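Local coordinates for triacylglycerol lipase (Clostridium botulinum, PDB 5AH1), which hydrolyses ester bonds, acting as a zinc-binding alpha/beta-hydrolase of the lipase family that also breaks down synthetic polyesters, at residues 148-151 with 155-158; 128-133 with 300-305. All blocks are in the same frame, centred on the assembly; numbering follows the deposited sequence.

Contact 1: 148-151 with 155-158. With ZN (zinc ion), chain B.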
ATOM      1  N   GLU A 148       0.022 -17.192  17.603  0.52  7.37           N
ATOM      2  CA  GLU A 148      -0.736 -17.370  18.844  0.52  7.36           C
ATOM      3  C   GLU A 148      -0.686 -16.126  19.731  0.52  7.87           C
ATOM      4  O   GLU A 148      -1.710 -15.680  20.256  0.52  8.46           O
ATOM      5  CB  GLU A 148      -0.227 -18.572  19.631  0.52  7.98           C
ATOM      6  CG  GLU A 148      -1.000 -18.837  20.916  0.52  9.03           C
ATOM      7  CD  GLU A 148      -0.528 -20.094  21.606  0.52 11.35           C
ATOM      8  OE1 GLU A 148      -0.964 -21.192  21.208  0.52 12.76           O
ATOM      9  OE2 GLU A 148       0.299 -19.980  22.534  0.52 13.81           O
ATOM     10  N   ALA A 149       0.510 -15.590  19.927  1.00  8.46           N
ATOM     11  CA  ALA A 149       0.683 -14.503  20.873  1.00  8.28           C
ATOM     12  C   ALA A 149      -0.090 -13.281  20.406  1.00  7.93           C
ATOM     13  O   ALA A 149      -0.818 -12.659  21.170  1.00  9.07           O
ATOM     14  CB  ALA A 149       2.145 -14.195  21.080  1.00  9.10           C
ATOM     15  N   HIS A 150       0.083 -12.932  19.147  1.00  8.16           N
ATOM     16  CA  HIS A 150      -0.616 -11.799  18.567  1.00  7.57           C
ATOM     17  C   HIS A 150      -2.118 -11.983  18.638  1.00  8.19           C
ATOM     18  O   HIS A 150      -2.850 -11.076  19.058  1.00  8.88           O
ATOM     19  CB  HIS A 150      -0.186 -11.646  17.110  1.00  7.18           C
ATOM     20  CG  HIS A 150      -0.955 -10.604  16.368  1.00  6.47           C
ATOM     21  ND1 HIS A 150      -0.494  -9.316  16.181  1.00  7.37           N
ATOM     22  CD2 HIS A 150      -2.157 -10.663  15.750  1.00  6.54           C
ATOM     23  CE1 HIS A 150      -1.383  -8.633  15.482  1.00  6.90           C
ATOM     24  NE2 HIS A 150      -2.411  -9.423  15.220  1.00  7.62           N
ATOM     25  N   ALA A 151      -2.592 -13.160  18.250  1.00  8.15           N
ATOM     26  CA  ALA A 151      -4.031 -13.390  18.217  1.00  8.50           C
ATOM     27  C   ALA A 151      -4.623 -13.317  19.629  1.00  8.85           C
ATOM     28  O   ALA A 151      -5.736 -12.826  19.832  1.00  9.72           O
ATOM     29  CB  ALA A 151      -4.331 -14.727  17.567  1.00  9.26           C
ATOM     30  N   LYS A 155      -7.159 -10.431  20.577  1.00  9.69           N
ATOM     31  CA  LYS A 155      -8.451 -11.101  20.714  1.00 10.91           C
ATOM     32  C   LYS A 155      -9.113 -11.375  19.376  1.00 10.46           C
ATOM     33  O   LYS A 155     -10.264 -11.038  19.141  1.00 11.27           O
ATOM     34  CB  LYS A 155      -9.373 -10.291  21.622  1.00 14.44           C
ATOM     35  CG  LYS A 155      -8.739  -9.944  22.966  1.00 18.16           C
ATOM     36  CD  LYS A 155      -9.613  -9.015  23.786  1.00 22.31           C
ATOM     37  CE  LYS A 155      -8.942  -8.646  25.111  1.00 26.62           C
ATOM     38  NZ  LYS A 155      -7.614  -7.968  24.939  1.00 29.54           N
ATOM     39  N   HIS A 156      -8.356 -12.008  18.492  1.00  8.97           N
ATOM     40  CA  HIS A 156      -8.890 -12.500  17.229  1.00  8.76           C
ATOM     41  C   HIS A 156      -8.367 -13.895  16.923  1.00  8.13           C
ATOM     42  O   HIS A 156      -7.576 -14.451  17.672  1.00  9.00           O
ATOM     43  CB  HIS A 156      -8.729 -11.477  16.076  1.00  7.82           C
ATOM     44  CG  HIS A 156      -7.343 -11.299  15.498  1.00  8.13           C
ATOM     45  ND1 HIS A 156      -6.647 -12.289  14.837  1.00  8.10           N
ATOM     46  CD2 HIS A 156      -6.593 -10.174  15.369  1.00  7.16           C
ATOM     47  CE1 HIS A 156      -5.513 -11.790  14.370  1.00  6.86           C
ATOM     48  NE2 HIS A 156      -5.462 -10.503  14.662  1.00  7.38           N
ATOM     49  N   ASN A 157      -8.834 -14.486  15.836  1.00  7.58           N
ATOM     50  CA  ASN A 157      -8.477 -15.856  15.523  1.00  7.98           C
ATOM     51  C   ASN A 157      -7.010 -15.947  15.150  1.00  7.27           C
ATOM     52  O   ASN A 157      -6.473 -15.055  14.486  1.00  7.93           O
ATOM     53  CB  ASN A 157      -9.275 -16.363  14.323  1.00  8.16           C
ATOM     54  CG  ASN A 157     -10.715 -16.620  14.639  1.00  9.99           C
ATOM     55  OD1 ASN A 157     -11.071 -16.868  15.785  1.00 11.85           O
ATOM     56  ND2 ASN A 157     -11.556 -16.575  13.615  1.00 10.69           N
ATOM     57  N   ARG A 158      -6.367 -17.043  15.540  1.00  7.13           N
ATOM     58  CA  ARG A 158      -5.006 -17.324  15.086  1.00  6.94           C
ATOM     59  C   ARG A 158      -4.957 -17.679  13.607  1.00  6.50           C
ATOM     60  O   ARG A 158      -4.030 -17.265  12.911  1.00  7.47           O
ATOM     61  CB  ARG A 158      -4.371 -18.451  15.891  1.00  7.59           C
ATOM     62  CG  ARG A 158      -2.977 -18.819  15.413  1.00  7.60           C
ATOM     63  CD  ARG A 158      -2.254 -19.861  16.258  1.00  7.04           C
ATOM     64  NE  ARG A 158      -1.032 -20.277  15.584  1.00  6.94           N
ATOM     65  CZ  ARG A 158      -0.272 -21.301  15.960  1.00  7.07           C
ATOM     66  NH1 ARG A 158      -0.505 -22.004  17.042  1.00  8.16           N
ATOM     67  NH2 ARG A 158       0.742 -21.650  15.208  1.00  7.10           N
TER
HETATM   68 ZN    ZN B1455      -4.117  -9.041  14.088  1.00  8.88          ZN
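H150 and H156 bind one zinc ion through their NE2 atoms, supplying the two histidines of a His2Asp2 site, H150 from the first turn of helix 148-154 and H156 from the loop just after it. The helix ends with the 6→1 backbone bond of a Schellman-type turn: H156 N donates to A151 O (3.1 Å, N-H...O 156°), while K155, with positive phi, sends a weak bond to the same oxygen. A151 CB packs on R158 CB. The extended R158 chain passes E148, with CD 3.8 Å from E148 N, and its guanidinium pairs with D145. H156 leaves the turn with CG between its backbone N and carbonyl carbon (chi1 74°), which turns the ring back alongside the last turn of the helix, one face over A151 CA. Beyond CB and CG, ND1 donates to N157 O at 2.8 Å, nearly in the ring plane, fixing the ring's rotation and leaving NE2 for the metal. CD2 and CE1 flank NE2, 3.0 and 3.1 Å from the zinc. CE1 also lies 3.8 Å from H150 CD2, in the plane of the H150 ring at its edge; the ring planes stand 63° apart. At the tip, H156 NE2 reaches the zinc at 2.1 Å and stands 3.3 Å from H150 NE2.

Contact 2: 128-133 with 300-305. With ZN (zinc ion), chain B.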
ATOM      1  N   ASN A 128      -1.212  -3.945   9.336  1.00  6.80           N
ATOM      2  CA  ASN A 128      -0.033  -4.357   8.580  1.00  6.45           C
ATOM      3  C   ASN A 128       0.497  -5.716   9.044  1.00  6.04           C
ATOM      4  O   ASN A 128       0.957  -6.508   8.225  1.00  7.14           O
ATOM      5  CB  ASN A 128       1.045  -3.276   8.664  1.00  6.90           C
ATOM      6  CG  ASN A 128       0.795  -2.160   7.682  1.00  6.92           C
ATOM      7  OD1 ASN A 128       0.687  -2.416   6.476  1.00  7.47           O
ATOM      8  ND2 ASN A 128       0.738  -0.925   8.160  1.00  7.82           N
ATOM      9  N   TRP A 129       0.450  -5.994  10.340  1.00  6.38           N
ATOM     10  CA  TRP A 129       0.825  -7.325  10.809  1.00  6.23           C
ATOM     11  C   TRP A 129      -0.059  -8.385  10.147  1.00  6.80           C
ATOM     12  O   TRP A 129       0.425  -9.378   9.576  1.00  6.66           O
ATOM     13  CB  TRP A 129       0.672  -7.412  12.320  1.00  7.42           C
ATOM     14  CG  TRP A 129       0.933  -8.786  12.891  1.00  6.59           C
ATOM     15  CD1 TRP A 129       0.062  -9.858  12.905  1.00  6.37           C
ATOM     16  CD2 TRP A 129       2.133  -9.245  13.544  1.00  6.55           C
ATOM     17  NE1 TRP A 129       0.651 -10.931  13.520  1.00  6.62           N
ATOM     18  CE2 TRP A 129       1.913 -10.582  13.925  1.00  6.49           C
ATOM     19  CE3 TRP A 129       3.379  -8.655  13.835  1.00  7.32           C
ATOM     20  CZ2 TRP A 129       2.866 -11.323  14.624  1.00  7.09           C
ATOM     21  CZ3 TRP A 129       4.316  -9.395  14.512  1.00  8.16           C
ATOM     22  CH2 TRP A 129       4.065 -10.715  14.888  1.00  8.11           C
ATOM     23  N   ASP A 130      -1.376  -8.183  10.215  1.00  6.44           N
ATOM     24  CA  ASP A 130      -2.289  -9.185   9.680  1.00  6.60           C
ATOM     25  C   ASP A 130      -2.058  -9.338   8.172  1.00  6.90           C
ATOM     26  O   ASP A 130      -2.017 -10.449   7.648  1.00  7.31           O
ATOM     27  CB  ASP A 130      -3.752  -8.821   9.949  1.00  6.78           C
ATOM     28  CG  ASP A 130      -4.161  -8.916  11.440  1.00  6.85           C
ATOM     29  OD1 ASP A 130      -3.308  -9.171  12.332  1.00  7.77           O
ATOM     30  OD2 ASP A 130      -5.377  -8.743  11.707  1.00  8.27           O
ATOM     31  N   ARG A 131      -1.925  -8.213   7.484  1.00  7.06           N
ATOM     32  CA  ARG A 131      -1.661  -8.227   6.049  1.00  6.32           C
ATOM     33  C   ARG A 131      -0.348  -8.909   5.682  1.00  6.25           C
ATOM     34  O   ARG A 131      -0.269  -9.576   4.666  1.00  7.02           O
ATOM     35  CB  ARG A 131      -1.736  -6.804   5.509  1.00  6.25           C
ATOM     36  CG  ARG A 131      -3.189  -6.252   5.503  1.00  7.11           C
ATOM     37  CD  ARG A 131      -3.227  -4.751   5.313  1.00  6.44           C
ATOM     38  NE  ARG A 131      -2.354  -4.259   4.244  1.00  6.72           N
ATOM     39  CZ  ARG A 131      -2.762  -3.735   3.090  1.00  7.26           C
ATOM     40  NH1 ARG A 131      -4.038  -3.766   2.702  1.00  8.11           N
ATOM     41  NH2 ARG A 131      -1.850  -3.234   2.274  1.00  7.68           N
ATOM     42  N   ALA A 132       0.679  -8.733   6.499  1.00  6.61           N
ATOM     43  CA  ALA A 132       1.946  -9.407   6.259  1.00  6.87           C
ATOM     44  C   ALA A 132       1.821 -10.930   6.405  1.00  6.48           C
ATOM     45  O   ALA A 132       2.385 -11.678   5.607  1.00  7.10           O
ATOM     46  CB  ALA A 132       3.031  -8.859   7.163  1.00  7.44           C
ATOM     47  N   CYS A 133       1.086 -11.382   7.420  1.00  6.50           N
ATOM     48  CA  CYS A 133       0.841 -12.804   7.594  1.00  6.67           C
ATOM     49  C   CYS A 133       0.048 -13.352   6.421  1.00  6.50           C
ATOM     50  O   CYS A 133       0.297 -14.459   5.952  1.00  7.22           O
ATOM     51  CB  CYS A 133       0.082 -13.063   8.897  1.00  6.77           C
ATOM     52  SG  CYS A 133       0.998 -12.617  10.412  1.00  7.76           S
ATOM     53  N   THR A 300      -9.610  -1.286  18.895  1.00  8.26           N
ATOM     54  CA  THR A 300      -8.336  -1.993  18.765  1.00  7.80           C
ATOM     55  C   THR A 300      -7.315  -1.165  17.995  1.00  7.95           C
ATOM     56  O   THR A 300      -7.683  -0.359  17.130  1.00  9.44           O
ATOM     57  CB  THR A 300      -8.505  -3.362  18.051  1.00  9.58           C
ATOM     58  OG1 THR A 300      -7.262  -4.069  18.061  1.00  8.72           O
ATOM     59  CG2 THR A 300      -8.969  -3.214  16.591  1.00  9.71           C
ATOM     60  N   LYS A 301      -6.038  -1.337  18.303  0.50  7.85           N
ATOM     61  CA  LYS A 301      -5.014  -0.771  17.430  0.50  7.48           C
ATOM     62  C   LYS A 301      -4.633  -1.741  16.311  0.50  6.74           C
ATOM     63  O   LYS A 301      -3.854  -1.376  15.432  0.50  6.48           O
ATOM     64  CB  LYS A 301      -3.791  -0.321  18.221  0.50  7.52           C
ATOM     65  CG  LYS A 301      -2.987  -1.415  18.858  0.50  9.74           C
ATOM     66  CD  LYS A 301      -1.757  -0.798  19.510  0.50 11.10           C
ATOM     67  CE  LYS A 301      -0.796  -1.833  20.094  0.50 12.54           C
ATOM     68  NZ  LYS A 301       0.351  -1.149  20.780  0.50 13.46           N
ATOM     69  N   ASP A 302      -5.174  -2.962  16.332  1.00  6.74           N
ATOM     70  CA  ASP A 302      -4.848  -3.947  15.290  1.00  7.09           C
ATOM     71  C   ASP A 302      -5.752  -3.838  14.062  1.00  6.32           C
ATOM     72  O   ASP A 302      -6.437  -4.799  13.698  1.00  8.11           O
ATOM     73  CB  ASP A 302      -4.932  -5.348  15.907  1.00  7.03           C
ATOM     74  CG  ASP A 302      -4.404  -6.447  15.001  1.00  6.68           C
ATOM     75  OD1 ASP A 302      -3.378  -6.236  14.307  1.00  6.73           O
ATOM     76  OD2 ASP A 302      -5.004  -7.546  15.019  1.00  7.82           O
ATOM     77  N   ILE A 303      -5.759  -2.666  13.433  1.00  6.53           N
ATOM     78  CA  ILE A 303      -6.651  -2.384  12.305  1.00  7.33           C
ATOM     79  C   ILE A 303      -5.990  -1.318  11.412  1.00  7.45           C
ATOM     80  O   ILE A 303      -5.133  -0.581  11.880  1.00  8.11           O
ATOM     81  CB  ILE A 303      -8.054  -1.974  12.854  1.00  9.52           C
ATOM     82  CG1 ILE A 303      -9.135  -2.091  11.781  1.00 12.45           C
ATOM     83  CG2 ILE A 303      -7.988  -0.608  13.510  1.00  9.97           C
ATOM     84  CD1 ILE A 303      -9.440  -3.525  11.358  1.00 13.24           C
ATOM     85  N   ALA A 304      -6.375  -1.240  10.140  1.00  7.00           N
ATOM     86  CA  ALA A 304      -5.644  -0.371   9.221  1.00  7.48           C
ATOM     87  C   ALA A 304      -5.679   1.107   9.607  1.00  7.86           C
ATOM     88  O   ALA A 304      -4.697   1.813   9.429  1.00  8.36           O
ATOM     89  CB  ALA A 304      -6.153  -0.536   7.791  1.00  7.87           C
ATOM     90  N   THR A 305      -6.814   1.582  10.098  1.00  8.17           N
ATOM     91  CA  THR A 305      -6.975   2.998  10.394  1.00  8.82           C
ATOM     92  C   THR A 305      -5.975   3.469  11.458  1.00  8.09           C
ATOM     93  O   THR A 305      -5.453   4.589  11.370  1.00  8.59           O
ATOM     94  CB  THR A 305      -8.452   3.309  10.757  1.00 10.43           C
ATOM     95  OG1 THR A 305      -8.971   2.285  11.602  1.00  9.79           O
ATOM     96  CG2 THR A 305      -9.284   3.335   9.500  1.00 10.44           C
TER
HETATM   97 ZN    ZN B1455      -4.117  -9.041  14.088  1.00  8.88          ZN
HETATM   98  O   HOH W   1      -6.680  -6.373  11.457  1.00  8.71           O
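D130 and D302 meet across the zinc ion, approaching it from opposite directions with their carboxylate planes 82° apart. At the start of helix 128-140, N128 receives at its carbonyl the helical bond from A132 N (2.8 Å). W129 follows, its NE1 tied to Y146 O. D130 points at the 300-305 segment: CG lies beside its own backbone N (chi1 -70°), and OD1 binds the metal at 1.9 Å. Its second oxygen, OD2, makes a second, much longer metal contact at 2.7 Å; Q273 and a bridging water hold it. That water donates both to D130 OD2 and to D302 O, each at 2.7 Å, linking the helix to the opposing backbone. Facing D130, D302 binds zinc through OD2 at 2.0 Å, while its OD1 takes a hydrogen bond from S127 OG and sits 3.5 Å from D130 OD1. The metal between these oxygens would offset the repulsion of the two acids. D302 N also donates to T300 OG1, an ST turn that positions the loop just before helix 304-308. Two aspartates, each giving one close oxygen, complete the His2Asp2 zinc site known from related bacterial lipases.

Contact 1 supplies the histidines and contact 2 the aspartates of a single, roughly tetrahedral zinc site; their centres lie 12 Å apart. The ligand atoms crowd together around the ion, with H150 NE2 3.0 Å from D130 OD1 and H156 NE2 3.0 Å from D302 OD2. A second join lies beside the metal, where the W129 ring stacks on H150 and W129 CD1 comes within 3.2 Å of H150 CE1. The zinc thus fastens the 148-158 excursion to helix 128-140 and to the distant 300-305 loop. N128, R131 and A304 also touch M183 of helix 183-197, which follows the probable nucleophile elbow, so contact 2 lies on the side nearer the presumed catalytic centre.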